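Local atomic coordinates of putative oxidoreductase (Magnetospirillum magnetotacticum, PDB entry 3C1A), a protein that probably catalyses an NAD(P)-dependent redox reaction, as a member of the GFO/IDH/MocA oxidoreductase family with a nucleotide-binding Rossmann fold. Residues A[280-283]-A[284-288]. Residues are numbered along the deposited sequence; the frame is centred on the assembly and turned at random.
Sequences LTRA and VRLFA
Arg-282 and Leu-286, one turn apart on helix 279-290, meet where CD1 of the leucine lies against the stem of the arginine, 3.7 Å from CG of Arg-282. The same methyl also sits over one face of the Arg-282 guanidinium. Extended from CG to NE and sent off by a chi1 of -169°, the arginine chain runs out beside Leu-286, and the two side chains cross at a slant. Arg-285 comes up from the next turn with a different shape: its chain bends at chi3 (52°), which brings the guanidinium back toward Arg-282. There NH1 of Arg-282 stands at the edge of the Arg-285 group, near its plane and 3.5 Å from NH2 of Arg-285, while the two guanidinium planes are turned 62° apart. Glu-136 forms a salt bridge with Arg-282 and Glu-277 one with Arg-285, and Glu-277 also makes a long, weak ion pair with Arg-282. Replacing Arg-282 by an alanine removes both stem and charge, which would probably leave Glu-136 without its salt-bridge mate and CD1 of Leu-286 without its apolar neighbour. On another side of the helix, Leu-280 and Val-284 point the same way, CD1 of the leucine 4.1 Å from CG2 of the valine, and both pack on Thr-28 of helix 25-31. Beneath the side chains runs regular alpha-helical bonding, in which Leu-286 N reaches Arg-282 O at 2.9 Å and Val-284, Arg-285 and Phe-287 bond likewise to the carbonyls four residues back. The helix is thus amphipathic, its apolar flank laid against helix 25-31 and strand 123-126 of the Rossmann fold, while the neighbouring arginines probably tolerate each other's charge because carboxylates attend both.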
loop_
_atom_site.group_PDB
_atom_site.type_symbol
_atom_site.label_atom_id
_atom_site.label_comp_id
_atom_site.label_asym_id
_atom_site.label_seq_id
_atom_site.Cartn_x
_atom_site.Cartn_y
_atom_site.Cartn_z
ATOM N N LEU A 280 -3.181 -3.831 -8.522
ATOM C CA LEU A 280 -2.530 -5.032 -7.986
ATOM C C LEU A 280 -1.885 -5.858 -9.088
ATOM O O LEU A 280 -0.848 -6.482 -8.881
ATOM C CB LEU A 280 -3.498 -5.877 -7.166
ATOM C CG LEU A 280 -2.968 -7.146 -6.517
ATOM C CD1 LEU A 280 -1.865 -6.796 -5.558
ATOM C CD2 LEU A 280 -4.113 -7.880 -5.806
ATOM N N THR A 281 -2.516 -5.906 -10.248
ATOM C CA THR A 281 -1.914 -6.581 -11.371
ATOM C C THR A 281 -0.585 -5.915 -11.712
ATOM O O THR A 281 0.424 -6.603 -11.886
ATOM C CB THR A 281 -2.857 -6.628 -12.576
ATOM O OG1 THR A 281 -4.057 -7.336 -12.218
ATOM C CG2 THR A 281 -2.176 -7.294 -13.742
ATOM N N ARG A 282 -0.563 -4.578 -11.732
ATOM C CA ARG A 282 0.659 -3.822 -11.962
ATOM C C ARG A 282 1.738 -4.078 -10.957
ATOM O O ARG A 282 2.881 -4.264 -11.338
ATOM C CB ARG A 282 0.360 -2.335 -11.975
ATOM C CG ARG A 282 1.507 -1.461 -12.477
ATOM C CD ARG A 282 0.949 -0.140 -12.960
ATOM N NE ARG A 282 2.024 0.770 -13.298
ATOM C CZ ARG A 282 2.448 0.998 -14.532
ATOM N NH1 ARG A 282 1.897 0.390 -15.581
ATOM N NH2 ARG A 282 3.443 1.851 -14.719
ATOM N N ALA A 283 1.378 -4.072 -9.664
ATOM C CA ALA A 283 2.320 -4.361 -8.570
ATOM C C ALA A 283 3.043 -5.704 -8.715
ATOM O O ALA A 283 4.278 -5.767 -8.648
ATOM C CB ALA A 283 1.586 -4.307 -7.232
ATOM N N VAL A 284 2.260 -6.768 -8.873
ATOM C CA VAL A 284 2.794 -8.117 -9.047
ATOM C C VAL A 284 3.509 -8.299 -10.422
ATOM O O VAL A 284 4.538 -8.962 -10.514
ATOM C CB VAL A 284 1.660 -9.161 -8.863
ATOM C CG1 VAL A 284 2.181 -10.580 -9.041
ATOM C CG2 VAL A 284 1.015 -8.992 -7.484
ATOM N N ARG A 285 2.974 -7.730 -11.492
ATOM C CA ARG A 285 3.675 -7.791 -12.790
ATOM C C ARG A 285 5.050 -7.135 -12.732
ATOM O O ARG A 285 6.049 -7.748 -13.091
ATOM C CB ARG A 285 2.832 -7.153 -13.895
ATOM C CG ARG A 285 3.444 -7.287 -15.296
ATOM C CD ARG A 285 2.632 -6.593 -16.367
ATOM N NE ARG A 285 2.349 -5.212 -16.020
ATOM C CZ ARG A 285 3.170 -4.200 -16.236
ATOM N NH1 ARG A 285 4.337 -4.404 -16.835
ATOM N NH2 ARG A 285 2.811 -2.984 -15.869
ATOM N N LEU A 286 5.103 -5.891 -12.272
ATOM C CA LEU A 286 6.363 -5.188 -12.099
ATOM C C LEU A 286 7.323 -5.892 -11.152
ATOM O O LEU A 286 8.516 -6.043 -11.458
ATOM C CB LEU A 286 6.126 -3.768 -11.617
ATOM C CG LEU A 286 5.485 -2.861 -12.676
ATOM C CD1 LEU A 286 5.206 -1.485 -12.008
ATOM C CD2 LEU A 286 6.345 -2.773 -13.939
ATOM N N PHE A 287 6.822 -6.318 -10.002
ATOM C CA PHE A 287 7.653 -6.992 -9.000
ATOM C C PHE A 287 8.253 -8.241 -9.631
ATOM O O PHE A 287 9.449 -8.390 -9.625
ATOM C CB PHE A 287 6.857 -7.351 -7.739
ATOM C CG PHE A 287 7.586 -8.234 -6.794
ATOM C CD1 PHE A 287 8.597 -7.723 -5.970
ATOM C CD2 PHE A 287 7.269 -9.586 -6.695
ATOM C CE1 PHE A 287 9.310 -8.563 -5.102
ATOM C CE2 PHE A 287 7.974 -10.436 -5.770
ATOM C CZ PHE A 287 8.978 -9.949 -5.016
ATOM N N ALA A 288 7.432 -9.089 -10.227
ATOM C CA ALA A 288 7.959 -10.339 -10.814
ATOM C C ALA A 288 9.004 -9.998 -11.865
ATOM O O ALA A 288 10.043 -10.665 -11.973
ATOM C CB ALA A 288 6.850 -11.214 -11.374
#